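Local coordinates for CalS11 (Micromonospora echinospora, PDB 3TOS), which probably acts as an O-methyltransferase in calicheamicin biosynthesis, and binds the cofactor product S-adenosyl-L-homocysteine, at residues F112-D117 with E164-E169. Residues are numbered along the deposited sequence; the frame is centred on the assembly and turned at random. Where two conformers were deposited one is given.
Sequences FPDVND and EGDVRE. With SAH (S-adenosyl-L-homocysteine), chain O.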
loop_
_atom_site.group_PDB
_atom_site.type_symbol
_atom_site.label_atom_id
_atom_site.label_comp_id
_atom_site.label_asym_id
_atom_site.label_seq_id
_atom_site.Cartn_x
_atom_site.Cartn_y
_atom_site.Cartn_z
ATOM N N PHE B 112 11.521 -46.878 6.001
ATOM C CA PHE B 112 10.325 -46.957 6.843
ATOM C C PHE B 112 10.429 -48.077 7.881
ATOM O O PHE B 112 10.755 -49.213 7.530
ATOM C CB PHE B 112 9.080 -47.291 5.974
ATOM C CG PHE B 112 8.681 -46.242 4.989
ATOM C CD1 PHE B 112 8.817 -44.887 5.234
ATOM C CD2 PHE B 112 8.053 -46.645 3.805
ATOM C CE1 PHE B 112 8.424 -43.939 4.296
ATOM C CE2 PHE B 112 7.626 -45.688 2.860
ATOM C CZ PHE B 112 7.810 -44.335 3.112
ATOM N N PRO B 113 10.145 -47.809 9.172
ATOM C CA PRO B 113 10.310 -48.901 10.159
ATOM C C PRO B 113 9.100 -49.838 10.288
ATOM O O PRO B 113 9.240 -50.980 10.759
ATOM C CB PRO B 113 10.501 -48.148 11.482
ATOM C CG PRO B 113 9.661 -46.896 11.272
ATOM C CD PRO B 113 9.858 -46.505 9.821
ATOM N N ASP B 114 7.925 -49.325 9.905
ATOM C CA ASP B 114 6.686 -50.103 9.820
ATOM C C ASP B 114 5.771 -49.277 8.961
ATOM O O ASP B 114 6.067 -48.078 8.726
ATOM C CB ASP B 114 6.057 -50.293 11.203
ATOM C CG ASP B 114 6.056 -49.033 12.025
ATOM O OD1 ASP B 114 5.546 -47.967 11.614
ATOM O OD2 ASP B 114 6.634 -49.086 13.093
ATOM N N VAL B 115 4.695 -49.872 8.449
ATOM C CA VAL B 115 3.656 -48.991 7.932
ATOM C C VAL B 115 2.267 -49.355 8.449
ATOM O O VAL B 115 2.041 -50.458 8.944
ATOM C CB VAL B 115 3.653 -48.954 6.361
ATOM C CG1 VAL B 115 5.055 -48.661 5.811
ATOM C CG2 VAL B 115 3.141 -50.268 5.763
ATOM N N ASN B 116 1.308 -48.429 8.310
ATOM C CA ASN B 116 -0.061 -48.692 8.709
ATOM C C ASN B 116 -0.822 -49.057 7.437
ATOM O O ASN B 116 -0.440 -48.629 6.335
ATOM C CB ASN B 116 -0.598 -47.383 9.368
ATOM C CG ASN B 116 -1.960 -47.507 9.959
ATOM O OD1 ASN B 116 -2.955 -47.533 9.229
ATOM N ND2 ASN B 116 -2.041 -47.495 11.290
ATOM N N ASP B 117 -1.906 -49.803 7.599
ATOM C CA ASP B 117 -2.787 -50.084 6.467
ATOM C C ASP B 117 -3.177 -48.847 5.655
ATOM O O ASP B 117 -3.265 -48.946 4.430
ATOM C CB ASP B 117 -4.028 -50.842 6.954
ATOM C CG ASP B 117 -3.747 -52.309 7.156
ATOM O OD1 ASP B 117 -2.658 -52.807 6.744
ATOM O OD2 ASP B 117 -4.646 -52.983 7.696
ATOM N N GLU B 164 19.195 -40.259 15.050
ATOM C CA GLU B 164 18.898 -41.574 14.390
ATOM C C GLU B 164 17.925 -42.382 15.211
ATOM O O GLU B 164 18.146 -42.573 16.434
ATOM C CB GLU B 164 20.183 -42.398 14.225
ATOM C CG GLU B 164 21.275 -41.637 13.498
ATOM C CD GLU B 164 22.556 -42.441 13.373
ATOM O OE1 GLU B 164 22.463 -43.652 12.990
ATOM O OE2 GLU B 164 23.655 -41.835 13.631
ATOM N N GLY B 165 16.888 -42.881 14.539
ATOM C CA GLY B 165 15.910 -43.782 15.132
ATOM C C GLY B 165 14.484 -43.431 14.740
ATOM O O GLY B 165 14.242 -42.577 13.871
ATOM N N ASP B 166 13.515 -44.116 15.367
ATOM C CA ASP B 166 12.100 -43.887 15.059
ATOM C C ASP B 166 11.631 -42.619 15.727
ATOM O O ASP B 166 11.776 -42.480 16.947
ATOM C CB ASP B 166 11.351 -45.092 15.597
ATOM C CG ASP B 166 9.919 -45.100 15.228
ATOM O OD1 ASP B 166 9.297 -44.048 15.006
ATOM O OD2 ASP B 166 9.390 -46.205 15.080
ATOM N N VAL B 167 11.103 -41.673 14.940
ATOM C CA VAL B 167 10.639 -40.350 15.462
ATOM C C VAL B 167 9.644 -40.465 16.579
ATOM O O VAL B 167 9.538 -39.539 17.413
ATOM C CB VAL B 167 10.092 -39.382 14.373
ATOM C CG1 VAL B 167 11.231 -38.932 13.395
ATOM C CG2 VAL B 167 8.908 -39.985 13.630
ATOM N N ARG B 168 8.891 -41.548 16.637
ATOM C CA ARG B 168 7.939 -41.732 17.751
ATOM C C ARG B 168 8.641 -41.692 19.103
ATOM O O ARG B 168 8.066 -41.246 20.118
ATOM C CB ARG B 168 7.141 -43.029 17.593
ATOM C CG ARG B 168 6.208 -42.942 16.396
ATOM C CD ARG B 168 5.513 -44.249 16.080
ATOM N NE ARG B 168 6.414 -45.088 15.325
ATOM C CZ ARG B 168 6.030 -46.075 14.527
ATOM N NH1 ARG B 168 4.739 -46.353 14.337
ATOM N NH2 ARG B 168 6.946 -46.765 13.909
ATOM N N GLU B 169 9.900 -42.131 19.103
ATOM C CA GLU B 169 10.733 -42.092 20.341
ATOM C C GLU B 169 11.696 -40.910 20.363
ATOM O O GLU B 169 11.911 -40.247 21.414
ATOM C CB GLU B 169 11.495 -43.417 20.492
ATOM C CG GLU B 169 10.634 -44.578 20.983
ATOM C CD GLU B 169 9.502 -45.084 20.019
ATOM O OE1 GLU B 169 9.767 -45.590 18.891
ATOM O OE2 GLU B 169 8.320 -45.036 20.444
HETATM N N SAH O . 13.518 -35.322 2.778
HETATM C CA SAH O . 14.127 -36.364 1.889
HETATM C CB SAH O . 13.173 -37.502 1.564
HETATM C CG SAH O . 12.796 -38.322 2.815
HETATM S SD SAH O . 12.115 -39.891 2.317
HETATM C C SAH O . 14.516 -35.651 0.595
HETATM O O SAH O . 15.098 -36.289 -0.335
HETATM O OXT SAH O . 14.380 -34.427 0.474
HETATM C "C5'" SAH O . 11.166 -40.396 3.761
HETATM C "C4'" SAH O . 12.034 -40.652 5.039
HETATM O "O4'" SAH O . 11.159 -40.757 6.171
HETATM C "C3'" SAH O . 12.748 -42.006 4.913
HETATM O "O3'" SAH O . 14.185 -41.817 4.923
HETATM C "C2'" SAH O . 12.215 -42.780 6.107
HETATM O "O2'" SAH O . 13.168 -43.658 6.741
HETATM C "C1'" SAH O . 11.772 -41.645 7.060
HETATM N N9 SAH O . 10.760 -42.103 8.043
HETATM C C8 SAH O . 9.497 -42.545 7.800
HETATM N N7 SAH O . 8.981 -42.918 8.999
HETATM C C5 SAH O . 9.894 -42.736 9.976
HETATM C C6 SAH O . 9.918 -42.946 11.428
HETATM N N6 SAH O . 8.856 -43.508 12.051
HETATM N N1 SAH O . 11.058 -42.593 12.072
HETATM C C2 SAH O . 12.127 -42.045 11.419
HETATM N N3 SAH O . 12.203 -41.887 10.079
HETATM C C4 SAH O . 11.062 -42.173 9.357
#
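Asp114 and Arg168 meet tip to tip: in Asp114, chi1 of 44° sets CG between the backbone N and the carbonyl carbon, while the Arg168 chain, extended at chi2, bends at chi3. The carboxylate sits at the guanidinium edge with the two planes 62° apart, so the pairing is not the coplanar, two-pronged kind. Instead, in the conformer given, NH2 of Arg168 lies 2.9 Å from OD1 of Asp114 in a weak bond, and its approach to OD2 is too short to be trusted in detail.

Asp166 is gripped more regularly, side-on, by NE and NH2 of the same guanidinium. Its OD2 offers the syn lone pair to Arg168 NH2 at 2.8 Å, and OD1 takes Arg168 NE at 3.1 Å. That OD1 also accepts the backbone N of Arg168 at 3.0 Å, the N-cap bond of helix 167-177. N6 of the SAH adenine donates to the same OD1 at 3.0 Å, nearly straight with an N-H...acceptor angle of 169°. An alanine at Asp166 would probably leave adenine N6 and the backbone N of Arg168 without their shared acceptor and the guanidinium freer to turn.

Around the adenine, Val167 N donates to N1 at 3.0 Å, and Pro113 CG packs 3.6 Å from N6. Glu194 forms a further salt bridge with Arg168 NH1, so three acidic side chains share one guanidinium. Together, the N-capping aspartate after strand 160-164 and the loop following strand 103-107 form the adenine-binding end of the cofactor pocket in a Rossmann-like methyltransferase fold.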